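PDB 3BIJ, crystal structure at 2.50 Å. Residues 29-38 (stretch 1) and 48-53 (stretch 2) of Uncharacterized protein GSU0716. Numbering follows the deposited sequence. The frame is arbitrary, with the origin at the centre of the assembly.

Stretch 1, residues 29-38: CEADAEDMAA
Stretch 2 48-53: TTLMTK

Residues 29-38 form regular α-helix, with phi between -55° and -72° and psi between -35° and -46°, and the helix continues beyond Ala38. Six i to i+4 backbone hydrogen bonds hold it, from Ala33 N to Cys29 O at 3.0 Å through to Ala38 N to Glu34 O at 2.7 Å. The second stretch enters as extended strand, residues 48-51, with phi/psi of -132/121, -107/134, -124/115 and -104/132. The chain then turns sharply: Thr52 takes the unusual pair 23/-98, and Lys53 follows at -46/-33 in a 3-10 conformation.

The strand runs almost exactly antiparallel to the helix, at 178° between N-to-C directions, and the axes approach to 8.9 Å. The register is set by two pairs: Glu30 CA lies 6.1 Å from Met51 CA, and Ala37 CA lies 6.8 Å from Thr49 CA. Between these pairs the helix advances seven residues, with Glu30 CA 10.4 Å from Ala37 CA, and the strand two, with Met51 CA 6.5 Å from Thr49 CA. The helix segment is thus the longer by about 4 Å; the rises do not match, and the register is therefore loose.

No hydrogen bond crosses between the stretches, so the contact is one of side-chain packing, burying a modest 282 Å² over both sides. The strand obeys a strict alternation: Thr49 and Met51 point their CA-to-CB bonds toward the helix, while Thr48 and Leu50 point away. On the helix, the 30, 33, 34, 37 spacing builds the matching face. Ala33 and Ala37, one turn apart, point toward the strand, and their short methyl side chains leave room for its larger ones.

Met51, a selenomethionine, contributes the largest covered area. Its chi angles of -43° (m), -81° (m) and 66° (p) fold the side chain so that CE comes 3.2 Å from Ala33 CB, a very tight apolar contact. The selenium sits by the glutamate side chains that flank Ala33 in the helical face: Met51 SE is 3.9 Å from Glu30 CG and 4.3 Å from Glu34 CG. The aliphatic parts of these acidic residues thus serve as packing surface. Glu34, at chi1 -65° (m), chi2 180° (t) and chi3 -60°, remains exposed.

Glu30 starts sideways, but its end comes nearer the strand. With chi1 -81° (m), chi2 178° (t) and chi3 49°, it places OE2 3.1 Å from Thr52 CG2, a close approach of a carboxylate oxygen to a methyl group. Thr52 adopts chi1 69° (p).

At the other end, Thr49 with chi1 -47° (m) spans the two alanines: its OG1 lies 3.6 Å from Ala37 CB, and its CG2 lies 4.4 Å from Ala33 CB. The rule to be read here is small residues one turn apart on the helix, met by alternate strand residues, with the aliphatic parts of two glutamates lying against the selenium.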

ATOM      1  N   CYS A  29     -26.397  10.791   7.656  1.00 42.95           N
ATOM      2  CA  CYS A  29     -27.389  10.118   8.467  1.00 46.08           C
ATOM      3  C   CYS A  29     -28.765  10.735   8.289  1.00 48.46           C
ATOM      4  O   CYS A  29     -29.757  10.017   8.208  1.00 55.66           O
ATOM      5  CB  CYS A  29     -26.963  10.133   9.934  1.00 46.09           C
ATOM      6  SG  CYS A  29     -25.428   9.207  10.198  1.00 59.38           S
ATOM      7  N   GLU A  30     -28.844  12.058   8.216  1.00 53.33           N
ATOM      8  CA  GLU A  30     -30.147  12.685   8.021  1.00 49.57           C
ATOM      9  C   GLU A  30     -30.675  12.330   6.633  1.00 47.68           C
ATOM     10  O   GLU A  30     -31.871  12.133   6.445  1.00 39.22           O
ATOM     11  CB  GLU A  30     -30.047  14.196   8.204  1.00 47.47           C
ATOM     12  CG  GLU A  30     -30.065  14.564   9.670  1.00 52.88           C
ATOM     13  CD  GLU A  30     -29.919  16.044   9.908  1.00 52.49           C
ATOM     14  OE1 GLU A  30     -30.645  16.824   9.259  1.00 52.19           O
ATOM     15  OE2 GLU A  30     -29.081  16.421  10.751  1.00 62.07           O
ATOM     16  N   ALA A  31     -29.771  12.227   5.668  1.00 41.95           N
ATOM     17  CA  ALA A  31     -30.160  11.862   4.325  1.00 40.02           C
ATOM     18  C   ALA A  31     -30.723  10.444   4.379  1.00 39.17           C
ATOM     19  O   ALA A  31     -31.779  10.174   3.809  1.00 44.35           O
ATOM     20  CB  ALA A  31     -28.956  11.935   3.377  1.00 46.27           C
ATOM     21  N   ASP A  32     -30.031   9.535   5.064  1.00 38.23           N
ATOM     22  CA  ASP A  32     -30.510   8.147   5.182  1.00 38.54           C
ATOM     23  C   ASP A  32     -31.931   8.089   5.736  1.00 34.67           C
ATOM     24  O   ASP A  32     -32.779   7.355   5.222  1.00 38.26           O
ATOM     25  CB  ASP A  32     -29.615   7.322   6.111  1.00 26.48           C
ATOM     26  CG  ASP A  32     -28.302   6.923   5.474  1.00 39.64           C
ATOM     27  OD1 ASP A  32     -27.432   6.405   6.202  1.00 35.74           O
ATOM     28  OD2 ASP A  32     -28.132   7.119   4.258  1.00 36.02           O
ATOM     29  N   ALA A  33     -32.188   8.848   6.795  1.00 39.23           N
ATOM     30  CA  ALA A  33     -33.512   8.848   7.402  1.00 52.08           C
ATOM     31  C   ALA A  33     -34.585   9.370   6.435  1.00 50.99           C
ATOM     32  O   ALA A  33     -35.652   8.763   6.300  1.00 50.26           O
ATOM     33  CB  ALA A  33     -33.502   9.666   8.682  1.00 44.01           C
ATOM     34  N   GLU A  34     -34.300  10.482   5.763  1.00 52.65           N
ATOM     35  CA  GLU A  34     -35.246  11.048   4.804  1.00 52.47           C
ATOM     36  C   GLU A  34     -35.548  10.021   3.714  1.00 52.23           C
ATOM     37  O   GLU A  34     -36.713   9.794   3.370  1.00 54.08           O
ATOM     38  CB  GLU A  34     -34.684  12.333   4.176  1.00 62.08           C
ATOM     39  CG  GLU A  34     -34.487  13.479   5.176  1.00 81.50           C
ATOM     40  CD  GLU A  34     -33.924  14.767   4.546  1.00 93.44           C
ATOM     41  OE1 GLU A  34     -32.799  14.738   3.968  1.00 88.68           O
ATOM     42  OE2 GLU A  34     -34.610  15.817   4.644  1.00100.09           O
ATOM     43  N   ASP A  35     -34.503   9.387   3.185  1.00 47.83           N
ATOM     44  CA  ASP A  35     -34.668   8.380   2.144  1.00 46.31           C
ATOM     45  C   ASP A  35     -35.481   7.185   2.639  1.00 45.45           C
ATOM     46  O   ASP A  35     -36.324   6.667   1.911  1.00 46.97           O
ATOM     47  CB  ASP A  35     -33.302   7.902   1.639  1.00 52.97           C
ATOM     48  CG  ASP A  35     -32.584   8.955   0.809  1.00 44.49           C
ATOM     49  OD1 ASP A  35     -31.368   8.804   0.568  1.00 48.22           O
ATOM     50  OD2 ASP A  35     -33.235   9.934   0.397  1.00 53.03           O
HETATM   51  N   MSE A  36     -35.234   6.741   3.867  1.00 37.28           N
HETATM   52  CA  MSE A  36     -35.992   5.614   4.392  1.00 40.48           C
HETATM   53  C   MSE A  36     -37.425   6.056   4.629  1.00 43.77           C
HETATM   54  O   MSE A  36     -38.372   5.338   4.283  1.00 48.94           O
HETATM   55  CB  MSE A  36     -35.373   5.095   5.688  1.00 40.27           C
HETATM   56  CG  MSE A  36     -33.988   4.476   5.495  1.00 55.61           C
HETATM   57 SE   MSE A  36     -34.012   2.864   4.389  1.00 61.89          SE
HETATM   58  CE  MSE A  36     -33.191   3.557   2.801  1.00 55.51           C
ATOM     59  N   ALA A  37     -37.591   7.244   5.204  1.00 47.21           N
ATOM     60  CA  ALA A  37     -38.928   7.777   5.469  1.00 41.15           C
ATOM     61  C   ALA A  37     -39.708   7.948   4.159  1.00 41.08           C
ATOM     62  O   ALA A  37     -40.915   7.719   4.116  1.00 34.34           O
ATOM     63  CB  ALA A  37     -38.825   9.111   6.202  1.00 48.71           C
ATOM     64  N   ALA A  38     -39.010   8.345   3.096  1.00 27.95           N
ATOM     65  CA  ALA A  38     -39.643   8.519   1.792  1.00 35.65           C
ATOM     66  C   ALA A  38     -40.198   7.184   1.280  1.00 43.64           C
ATOM     67  O   ALA A  38     -41.334   7.113   0.795  1.00 47.90           O
ATOM     68  CB  ALA A  38     -38.653   9.103   0.779  1.00 25.85           C
ATOM     69  N   THR A  48     -42.708   8.998  10.907  1.00 56.59           N
ATOM     70  CA  THR A  48     -42.305  10.028  11.865  1.00 47.24           C
ATOM     71  C   THR A  48     -40.785  10.091  11.757  1.00 49.12           C
ATOM     72  O   THR A  48     -40.108   9.090  11.987  1.00 59.61           O
ATOM     73  CB  THR A  48     -42.655   9.616  13.309  1.00 52.44           C
ATOM     74  OG1 THR A  48     -44.056   9.343  13.400  1.00 52.82           O
ATOM     75  CG2 THR A  48     -42.288  10.714  14.291  1.00 36.23           C
ATOM     76  N   THR A  49     -40.250  11.252  11.410  1.00 41.63           N
ATOM     77  CA  THR A  49     -38.810  11.423  11.260  1.00 44.61           C
ATOM     78  C   THR A  49     -38.193  12.235  12.412  1.00 47.84           C
ATOM     79  O   THR A  49     -38.717  13.282  12.803  1.00 49.61           O
ATOM     80  CB  THR A  49     -38.493  12.155   9.929  1.00 46.64           C
ATOM     81  OG1 THR A  49     -39.231  11.545   8.868  1.00 49.64           O
ATOM     82  CG2 THR A  49     -37.014  12.081   9.604  1.00 51.68           C
ATOM     83  N   LEU A  50     -37.079  11.749  12.950  1.00 39.90           N
ATOM     84  CA  LEU A  50     -36.379  12.443  14.021  1.00 40.57           C
ATOM     85  C   LEU A  50     -34.942  12.679  13.584  1.00 48.91           C
ATOM     86  O   LEU A  50     -34.186  11.727  13.378  1.00 44.84           O
ATOM     87  CB  LEU A  50     -36.420  11.624  15.312  1.00 35.46           C
ATOM     88  CG  LEU A  50     -37.826  11.496  15.918  1.00 42.36           C
ATOM     89  CD1 LEU A  50     -37.782  10.672  17.188  1.00 32.43           C
ATOM     90  CD2 LEU A  50     -38.388  12.893  16.220  1.00 34.66           C
HETATM   91  N   MSE A  51     -34.573  13.951  13.434  1.00 49.71           N
HETATM   92  CA  MSE A  51     -33.230  14.318  12.991  1.00 48.78           C
HETATM   93  C   MSE A  51     -32.396  14.822  14.153  1.00 50.19           C
HETATM   94  O   MSE A  51     -32.844  15.667  14.914  1.00 53.74           O
HETATM   95  CB  MSE A  51     -33.299  15.413  11.924  1.00 56.39           C
HETATM   96  CG  MSE A  51     -34.367  15.211  10.863  1.00 51.40           C
HETATM   97 SE   MSE A  51     -33.877  13.980   9.445  1.00 90.01          SE
HETATM   98  CE  MSE A  51     -33.763  12.400  10.413  1.00 31.70           C
ATOM     99  N   THR A  52     -31.177  14.305  14.265  1.00 55.78           N
ATOM    100  CA  THR A  52     -30.240  14.661  15.326  1.00 54.71           C
ATOM    101  C   THR A  52     -30.877  15.235  16.604  1.00 52.65           C
ATOM    102  O   THR A  52     -31.343  14.479  17.459  1.00 51.97           O
ATOM    103  CB  THR A  52     -29.172  15.631  14.802  1.00 51.44           C
ATOM    104  OG1 THR A  52     -29.774  16.889  14.517  1.00 63.62           O
ATOM    105  CG2 THR A  52     -28.554  15.092  13.529  1.00 52.06           C
ATOM    106  N   LYS A  53     -30.904  16.560  16.740  1.00 54.90           N
ATOM    107  CA  LYS A  53     -31.471  17.194  17.937  1.00 50.31           C
ATOM    108  C   LYS A  53     -32.805  16.620  18.353  1.00 45.44           C
ATOM    109  O   LYS A  53     -33.123  16.570  19.535  1.00 38.47           O
ATOM    110  CB  LYS A  53     -31.637  18.693  17.721  1.00 57.78           C
ATOM    111  CG  LYS A  53     -30.353  19.475  17.832  1.00 63.84           C
ATOM    112  CD  LYS A  53     -30.645  20.951  18.013  1.00 74.38           C
ATOM    113  CE  LYS A  53     -29.380  21.719  18.383  1.00 76.22           C
ATOM    114  NZ  LYS A  53     -29.698  23.147  18.699  1.00 78.01           N
TER